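Local coordinates for Uly1 (Catenovulum maritimum, PDB 7DRQ), which cleaves the green-algal polysaccharide ulvan as a member of polysaccharide lyase family 24, probably by beta-elimination, and binds calcium ions, at residues A[272-277]-A[351-356]; A[358-363]-A[400-405]; A[294-299]-A[323-328]. One frame throughout, in Å; residues are numbered along the deposited sequence.

Contact 1: A[272-277]-A[351-356]; sequences KIRIGF and WTVTEN. With CA (calcium ion), chain D.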
# COMPACT_ATOMS: atom_id res chain seq x y z
N LYS A 272 -4.14 -4.19 -17.68
CA LYS A 272 -5.44 -4.50 -17.11
C LYS A 272 -5.44 -4.24 -15.61
O LYS A 272 -4.43 -4.36 -14.93
CB LYS A 272 -5.84 -5.96 -17.34
CG LYS A 272 -5.91 -6.36 -18.81
CD LYS A 272 -6.34 -7.82 -18.98
CE LYS A 272 -6.26 -8.20 -20.46
NZ LYS A 272 -6.63 -9.63 -20.67
N ILE A 273 -6.62 -3.91 -15.10
CA ILE A 273 -6.85 -3.85 -13.67
C ILE A 273 -7.02 -5.27 -13.15
O ILE A 273 -7.83 -6.03 -13.68
CB ILE A 273 -8.08 -2.99 -13.37
CG1 ILE A 273 -7.79 -1.53 -13.70
CG2 ILE A 273 -8.50 -3.13 -11.93
CD1 ILE A 273 -9.04 -0.67 -13.79
N ARG A 274 -6.23 -5.65 -12.14
CA ARG A 274 -6.28 -7.01 -11.60
C ARG A 274 -6.14 -6.96 -10.08
O ARG A 274 -5.85 -5.92 -9.48
CB ARG A 274 -5.19 -7.92 -12.20
CG ARG A 274 -4.74 -7.56 -13.61
CD ARG A 274 -3.71 -8.54 -14.17
NE ARG A 274 -3.34 -8.16 -15.54
CZ ARG A 274 -3.46 -8.95 -16.61
NH1 ARG A 274 -3.92 -10.20 -16.48
NH2 ARG A 274 -3.12 -8.49 -17.81
N ILE A 275 -6.35 -8.11 -9.44
CA ILE A 275 -6.19 -8.23 -7.99
C ILE A 275 -5.59 -9.59 -7.65
O ILE A 275 -5.89 -10.60 -8.30
CB ILE A 275 -7.55 -8.02 -7.27
CG1 ILE A 275 -7.35 -7.83 -5.76
CG2 ILE A 275 -8.49 -9.18 -7.59
CD1 ILE A 275 -8.64 -7.45 -5.01
N GLY A 276 -4.72 -9.60 -6.66
CA GLY A 276 -4.28 -10.84 -6.04
C GLY A 276 -4.49 -10.72 -4.55
O GLY A 276 -4.32 -9.64 -3.98
N PHE A 277 -4.89 -11.82 -3.92
CA PHE A 277 -5.19 -11.70 -2.50
C PHE A 277 -5.17 -13.06 -1.83
O PHE A 277 -5.17 -14.10 -2.49
CB PHE A 277 -6.55 -11.00 -2.27
CG PHE A 277 -7.74 -11.76 -2.81
CD1 PHE A 277 -8.17 -11.55 -4.11
CD2 PHE A 277 -8.45 -12.64 -1.99
CE1 PHE A 277 -9.27 -12.23 -4.61
CE2 PHE A 277 -9.57 -13.33 -2.49
CZ PHE A 277 -9.98 -13.11 -3.80
N TRP A 351 2.13 -10.21 -5.99
CA TRP A 351 1.88 -10.76 -7.32
C TRP A 351 2.21 -9.69 -8.36
O TRP A 351 2.28 -8.50 -8.05
CB TRP A 351 0.43 -11.22 -7.47
CG TRP A 351 -0.50 -10.07 -7.36
CD1 TRP A 351 -0.98 -9.51 -6.21
CD2 TRP A 351 -1.02 -9.30 -8.44
NE1 TRP A 351 -1.79 -8.44 -6.52
CE2 TRP A 351 -1.83 -8.29 -7.88
CE3 TRP A 351 -0.88 -9.36 -9.83
CZ2 TRP A 351 -2.50 -7.35 -8.67
CZ3 TRP A 351 -1.54 -8.43 -10.62
CH2 TRP A 351 -2.34 -7.43 -10.03
N THR A 352 2.39 -10.14 -9.59
CA THR A 352 2.52 -9.22 -10.72
C THR A 352 2.19 -9.98 -11.99
O THR A 352 2.10 -11.21 -11.98
CB THR A 352 3.93 -8.60 -10.78
OG1 THR A 352 3.96 -7.58 -11.78
CG2 THR A 352 4.95 -9.67 -11.12
N VAL A 353 1.96 -9.24 -13.06
CA VAL A 353 1.85 -9.80 -14.40
C VAL A 353 2.76 -8.98 -15.30
O VAL A 353 2.67 -7.75 -15.31
CB VAL A 353 0.39 -9.78 -14.94
CG1 VAL A 353 0.34 -10.40 -16.35
CG2 VAL A 353 -0.56 -10.50 -13.99
N THR A 354 3.65 -9.65 -16.02
CA THR A 354 4.59 -8.94 -16.89
C THR A 354 3.91 -8.46 -18.16
O THR A 354 2.78 -8.85 -18.48
CB THR A 354 5.75 -9.84 -17.30
OG1 THR A 354 5.26 -10.82 -18.23
CG2 THR A 354 6.38 -10.55 -16.08
N GLU A 355 4.62 -7.61 -18.90
CA GLU A 355 4.13 -7.13 -20.19
C GLU A 355 3.96 -8.24 -21.22
O GLU A 355 3.39 -7.98 -22.30
CB GLU A 355 5.09 -6.06 -20.75
CG GLU A 355 6.39 -6.65 -21.29
CD GLU A 355 7.30 -5.61 -21.92
OE1 GLU A 355 7.07 -4.40 -21.70
OE2 GLU A 355 8.23 -6.01 -22.65
N ASN A 356 4.41 -9.46 -20.94
CA ASN A 356 4.18 -10.61 -21.81
C ASN A 356 3.15 -11.56 -21.23
O ASN A 356 2.99 -12.68 -21.73
CB ASN A 356 5.50 -11.34 -22.07
CG ASN A 356 6.48 -10.46 -22.78
OD1 ASN A 356 6.09 -9.65 -23.59
ND2 ASN A 356 7.78 -10.58 -22.44
CA CA D . 5.53 -9.59 -25.98
O HOH W 1 4.12 -7.76 -25.06
O HOH W 2 5.92 -12.10 -25.55
O HOH W 3 7.93 -9.93 -26.25

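Contact 2: A[358-363]-A[400-405]; sequences DLHLIG and SQLYTA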
# COMPACT_ATOMS: atom_id res chain seq x y z
N ASP A 358 3.01 -13.04 -18.33
CA ASP A 358 3.46 -13.99 -17.32
C ASP A 358 2.86 -13.61 -15.97
O ASP A 358 3.02 -12.49 -15.50
CB ASP A 358 4.99 -14.01 -17.20
CG ASP A 358 5.69 -14.05 -18.54
OD1 ASP A 358 5.52 -15.06 -19.26
OD2 ASP A 358 6.42 -13.09 -18.87
N LEU A 359 2.21 -14.57 -15.33
CA LEU A 359 1.57 -14.36 -14.04
C LEU A 359 2.48 -14.92 -12.95
O LEU A 359 2.94 -16.06 -13.04
CB LEU A 359 0.21 -15.05 -13.99
CG LEU A 359 -0.41 -15.24 -12.61
CD1 LEU A 359 -0.80 -13.90 -12.04
CD2 LEU A 359 -1.62 -16.18 -12.69
N HIS A 360 2.71 -14.12 -11.90
CA HIS A 360 3.61 -14.47 -10.81
C HIS A 360 2.98 -14.09 -9.49
O HIS A 360 2.49 -12.97 -9.34
CB HIS A 360 4.96 -13.75 -10.96
CG HIS A 360 5.75 -14.20 -12.14
ND1 HIS A 360 6.68 -15.21 -12.07
CD2 HIS A 360 5.73 -13.79 -13.43
CE1 HIS A 360 7.19 -15.42 -13.27
NE2 HIS A 360 6.64 -14.56 -14.11
N LEU A 361 3.00 -15.02 -8.52
CA LEU A 361 2.54 -14.76 -7.16
C LEU A 361 3.50 -15.38 -6.16
O LEU A 361 3.98 -16.50 -6.36
CB LEU A 361 1.14 -15.33 -6.89
CG LEU A 361 0.08 -15.03 -7.95
CD1 LEU A 361 -0.07 -16.19 -8.94
CD2 LEU A 361 -1.25 -14.72 -7.29
N ILE A 362 3.74 -14.68 -5.06
CA ILE A 362 4.63 -15.16 -4.01
C ILE A 362 3.90 -15.11 -2.67
O ILE A 362 2.95 -14.36 -2.48
CB ILE A 362 5.94 -14.36 -3.95
CG1 ILE A 362 5.67 -12.90 -3.62
CG2 ILE A 362 6.71 -14.49 -5.26
CD1 ILE A 362 6.93 -12.11 -3.28
N GLY A 363 4.37 -15.95 -1.75
CA GLY A 363 3.78 -16.02 -0.43
C GLY A 363 4.79 -16.50 0.59
O GLY A 363 5.81 -17.11 0.25
N SER A 400 9.61 -10.57 -0.15
CA SER A 400 8.23 -10.26 0.23
C SER A 400 7.46 -9.50 -0.85
O SER A 400 6.24 -9.36 -0.71
CB SER A 400 8.22 -9.44 1.53
OG SER A 400 8.82 -8.17 1.32
N GLN A 401 8.12 -9.02 -1.90
CA GLN A 401 7.45 -8.28 -2.95
C GLN A 401 8.04 -8.65 -4.31
O GLN A 401 9.19 -9.08 -4.40
CB GLN A 401 7.52 -6.76 -2.69
CG GLN A 401 6.46 -6.34 -1.67
CD GLN A 401 6.40 -4.85 -1.41
OE1 GLN A 401 5.84 -4.09 -2.20
NE2 GLN A 401 6.95 -4.43 -0.28
N LEU A 402 7.24 -8.50 -5.36
CA LEU A 402 7.68 -8.72 -6.73
C LEU A 402 7.37 -7.48 -7.56
O LEU A 402 6.34 -6.83 -7.37
CB LEU A 402 6.99 -9.93 -7.38
CG LEU A 402 7.58 -11.34 -7.34
CD1 LEU A 402 6.81 -12.20 -8.35
CD2 LEU A 402 9.08 -11.36 -7.63
N TYR A 403 8.26 -7.17 -8.50
CA TYR A 403 8.11 -6.04 -9.39
C TYR A 403 8.31 -6.51 -10.83
O TYR A 403 8.77 -7.63 -11.09
CB TYR A 403 9.12 -4.94 -9.03
CG TYR A 403 9.05 -4.59 -7.57
CD1 TYR A 403 8.07 -3.73 -7.09
CD2 TYR A 403 9.93 -5.16 -6.65
CE1 TYR A 403 7.99 -3.42 -5.76
CE2 TYR A 403 9.85 -4.85 -5.31
CZ TYR A 403 8.87 -3.98 -4.87
OH TYR A 403 8.79 -3.66 -3.53
N THR A 404 7.97 -5.64 -11.79
CA THR A 404 8.15 -6.03 -13.18
C THR A 404 8.47 -4.82 -14.04
O THR A 404 8.03 -3.70 -13.77
CB THR A 404 6.91 -6.77 -13.74
OG1 THR A 404 7.25 -7.40 -14.98
CG2 THR A 404 5.71 -5.81 -13.95
N ALA A 405 9.27 -5.07 -15.08
CA ALA A 405 9.56 -4.08 -16.10
C ALA A 405 10.09 -4.83 -17.30
O ALA A 405 10.84 -5.80 -17.15
CB ALA A 405 10.57 -3.02 -15.63

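Contact 3: A[294-299]-A[323-328]; sequences FYAYSD and DEALVM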
# COMPACT_ATOMS: atom_id res chain seq x y z
N PHE A 294 -5.34 -16.20 -4.25
CA PHE A 294 -6.40 -15.91 -5.20
C PHE A 294 -5.97 -14.81 -6.16
O PHE A 294 -5.14 -13.96 -5.83
CB PHE A 294 -7.68 -15.50 -4.46
CG PHE A 294 -8.11 -16.48 -3.40
CD1 PHE A 294 -8.94 -17.54 -3.71
CD2 PHE A 294 -7.64 -16.36 -2.09
CE1 PHE A 294 -9.32 -18.47 -2.72
CE2 PHE A 294 -8.01 -17.27 -1.12
CZ PHE A 294 -8.86 -18.32 -1.43
N TYR A 295 -6.58 -14.81 -7.35
CA TYR A 295 -6.21 -13.86 -8.39
C TYR A 295 -7.36 -13.73 -9.37
O TYR A 295 -8.00 -14.73 -9.72
CB TYR A 295 -4.94 -14.30 -9.12
CG TYR A 295 -4.68 -13.66 -10.48
CD1 TYR A 295 -4.13 -12.39 -10.57
CD2 TYR A 295 -4.90 -14.37 -11.65
CE1 TYR A 295 -3.84 -11.82 -11.80
CE2 TYR A 295 -4.65 -13.80 -12.89
CZ TYR A 295 -4.12 -12.52 -12.96
OH TYR A 295 -3.83 -11.97 -14.18
N ALA A 296 -7.62 -12.50 -9.81
CA ALA A 296 -8.60 -12.27 -10.86
C ALA A 296 -8.18 -11.03 -11.64
O ALA A 296 -7.43 -10.19 -11.13
CB ALA A 296 -10.02 -12.10 -10.30
N TYR A 297 -8.68 -10.91 -12.87
CA TYR A 297 -8.36 -9.74 -13.67
C TYR A 297 -9.61 -9.32 -14.44
O TYR A 297 -10.52 -10.12 -14.67
CB TYR A 297 -7.19 -10.00 -14.64
CG TYR A 297 -7.50 -11.03 -15.71
CD1 TYR A 297 -8.06 -10.65 -16.92
CD2 TYR A 297 -7.23 -12.37 -15.50
CE1 TYR A 297 -8.35 -11.58 -17.90
CE2 TYR A 297 -7.52 -13.32 -16.47
CZ TYR A 297 -8.07 -12.91 -17.66
OH TYR A 297 -8.36 -13.85 -18.63
N SER A 298 -9.64 -8.05 -14.83
CA SER A 298 -10.76 -7.49 -15.57
C SER A 298 -10.33 -7.18 -17.00
O SER A 298 -9.27 -6.60 -17.22
CB SER A 298 -11.27 -6.22 -14.89
OG SER A 298 -12.23 -5.58 -15.73
N ASP A 299 -11.16 -7.57 -17.96
CA ASP A 299 -10.95 -7.21 -19.35
C ASP A 299 -11.60 -5.88 -19.71
O ASP A 299 -11.51 -5.44 -20.85
CB ASP A 299 -11.46 -8.34 -20.27
CG ASP A 299 -10.45 -9.49 -20.37
OD1 ASP A 299 -9.25 -9.22 -20.21
OD2 ASP A 299 -10.85 -10.66 -20.61
N ASP A 323 -13.07 -18.87 -3.69
CA ASP A 323 -12.50 -19.99 -4.44
C ASP A 323 -12.71 -19.88 -5.95
O ASP A 323 -11.97 -20.52 -6.70
CB ASP A 323 -13.08 -21.32 -3.93
CG ASP A 323 -12.45 -21.77 -2.62
OD1 ASP A 323 -11.56 -21.05 -2.11
OD2 ASP A 323 -12.84 -22.84 -2.10
N GLU A 324 -13.70 -19.10 -6.42
CA GLU A 324 -13.80 -18.84 -7.85
C GLU A 324 -12.49 -18.32 -8.42
O GLU A 324 -12.18 -18.56 -9.59
CB GLU A 324 -14.90 -17.83 -8.15
CG GLU A 324 -16.28 -18.29 -7.73
CD GLU A 324 -17.38 -17.50 -8.40
OE1 GLU A 324 -17.15 -16.98 -9.53
OE2 GLU A 324 -18.47 -17.38 -7.80
N ALA A 325 -11.71 -17.61 -7.61
CA ALA A 325 -10.48 -16.96 -8.04
C ALA A 325 -9.24 -17.70 -7.54
O ALA A 325 -8.14 -17.15 -7.58
CB ALA A 325 -10.46 -15.51 -7.57
N LEU A 326 -9.39 -18.94 -7.08
CA LEU A 326 -8.27 -19.70 -6.53
C LEU A 326 -7.13 -19.87 -7.54
O LEU A 326 -7.36 -20.12 -8.72
CB LEU A 326 -8.77 -21.09 -6.11
CG LEU A 326 -7.74 -22.01 -5.47
CD1 LEU A 326 -7.39 -21.52 -4.06
CD2 LEU A 326 -8.29 -23.44 -5.42
N VAL A 327 -5.88 -19.76 -7.05
CA VAL A 327 -4.72 -20.19 -7.84
C VAL A 327 -3.91 -21.26 -7.11
O VAL A 327 -3.26 -22.09 -7.75
CB VAL A 327 -3.81 -19.00 -8.23
CG1 VAL A 327 -4.55 -18.00 -9.11
CG2 VAL A 327 -3.22 -18.31 -6.99
N MSE A 328 -3.93 -21.26 -5.78
CA MSE A 328 -3.03 -22.15 -5.00
C MSE A 328 -3.50 -22.23 -3.55
O MSE A 328 -4.08 -21.28 -3.04
CB MSE A 328 -1.58 -21.65 -5.08
CG MSE A 328 -0.46 -22.68 -4.78
SE MSE A 328 0.11 -22.80 -2.90
CE MSE A 328 0.35 -20.81 -2.55

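Contact 1: A[272-277]-A[351-356]
Trp351 sets CG between its backbone N and carbonyl carbon (chi1 64°), while Arg274 turns CG anti to its carbonyl carbon and then runs extended to NE; these torsions start the indole and the arginine chain toward each other across the gap between strands 350-353 and 272-280. The two strands belong to adjacent blades of a beta-propeller and pack without any hydrogen bond between them, their axes 7.7 Å apart at the closest.

Because Gly276 has no side chain, the indole lies directly on its backbone. Gly276 CA sits 3.7 Å from the centroid of the five-membered ring and 23° off the ring normal, a CH-pi contact, and Gly276 N stands about 3.0 Å above the indole plane, offset toward the rim. Trp351 NE1 gives its own hydrogen bond to Lys265 O, within the blade of Gly276, which helps to fix the ring's rotation.

Farther along, Trp351 CH2 comes to 3.6 Å from Arg274 CB, the guanidinium and indole planes being 57° apart. Val353 takes over from there: its CG2 touches Arg274 CD at 3.7 Å, and CG1 stands over the centre of one guanidinium face. The charged end is meanwhile held from its own blade, NE by Ala269 O and NH2 by Asp270 O.

Beyond Val353 the chain leaves the strand in an ST turn, where Asn356 N donates to Thr354 OG1. There a calcium ion is bound by three waters and by Asn356 OD1 at 2.5 Å.

Contact 2: A[358-363]-A[400-405]
Leu402 and Ile362 interlock where two successive blades of the propeller meet, and their methyl groups carry the tight half of this contact. Ile362 CG2 lies 3.8 Å from Leu402 CD1 and 3.9 Å from Leu402 CG, the two side chains crossing at a slant. The same CD1 methyl also reaches His360, coming to 3.6 Å from His360 CB, so that one leucine branch touches both residues of 358-363 whose CB atoms point toward it, His360 and Ile362. No hydrogen bond joins the two segments, and the join is van der Waals packing throughout, methyl on methyl and methyl on peptide.

Ile362 has a second branch to offer. Its CG1 lies between the backbone N and the carbonyl carbon (chi1 61°), and the CD1 methyl that it carries rests mainly against the backbone, 3.6 Å from Ser400 C and equally far from Gln401 N. This is the solvent side: Ser400 and Gln401 are exposed and bury little surface against 358-363, their CB atoms point away from it, and what they contribute is mainly the peptide link that the isoleucine methyl touches.

The polar end of His360 is engaged beyond the two segments: ND1 is hydrogen-bonded with His380 NE2, and NE2 with Gly427 N. Leu402 is anchored too, since its backbone N donates to Asp350 OD2, a link back to the blade of Ile362. Within that blade strand 359-369 runs between strands 350-353 and 372-383, whereas residues 400-402 lead into strand 403-405, an outermost strand of the next sheet. Leu402 rests there on Ile411 of strand 408-415, and His360 touches Ile409 of the same strand.

Contact 3: A[294-299]-A[323-328]
A short antiparallel bridge at the outer part of a beta-propeller blade pairs Phe294 of strand 290-298 with Leu326, at the start of the weakly bonded strand 326-328. It is a non-hydrogen-bonded pair with CA atoms 4.4 Å apart, and the two chains diverge strongly from it, their N-to-C directions being 134° apart. One backbone bond secures the bridge: Tyr295 N donates to Ala325 O at 2.8 Å, with an angle of 158° at the hydrogen. The same oxygen receives a CA-H...O contact from Phe294 CA at 3.2 Å, so that two donors of consecutive residues converge on one carbonyl.

The Phe294 ring packs beside the bridge and the end of the 3-10 turn before it. Phe294 CG is anti to the carbonyl carbon. Phe294 CD1 lies 3.6 Å from Leu326 CA, and Phe294 CE1 is 3.9 Å from Leu326 CD1. Asp323 approaches the ring at its edge: Asp323 OD1 lies in the plane of the Phe294 ring, 3.5 Å from Phe294 CE1, and the carboxylate is turned only 18° from the ring. The other oxygen, OD2, forms a salt bridge with Arg329, and Leu326 N donates to Asp323 O, closing the turn.

One residue on, Val327 CG1 touches Tyr295 CB at 3.7 Å. The tyrosine ring leads away from residues 323-328, and its OH is hydrogen-bonded with Arg274 NH1. Strand 290-298 thus has strand 272-280 as one neighbour, where the Phe277 ring meets that of Phe294, and strands 307-308 and 326-328 as its others; Tyr295 and Val327 also pack on Leu361 of strand 359-369 in the next blade.

Contacts 1 and 3 share one blade, in which strands 272-280 and 290-298 are neighbours; their centres are about 11 Å apart, and contact 3 is nested in the loop that contact 1 closes. Contact 2 follows later in the chain, its centre about 8 Å from that of contact 1, and shares with it the sheet of strands 350-353 and 359-369. Contacts 1 and 2 are therefore successive blade-to-blade joins. Leu359 and Leu361 pack on Tyr295, so contacts 2 and 3 touch although their centres are about 15 Å apart. All three lie on the same side of the chain's centre; contacts 1 and 2 join three consecutive blades, while contact 3 holds the outer part of the first.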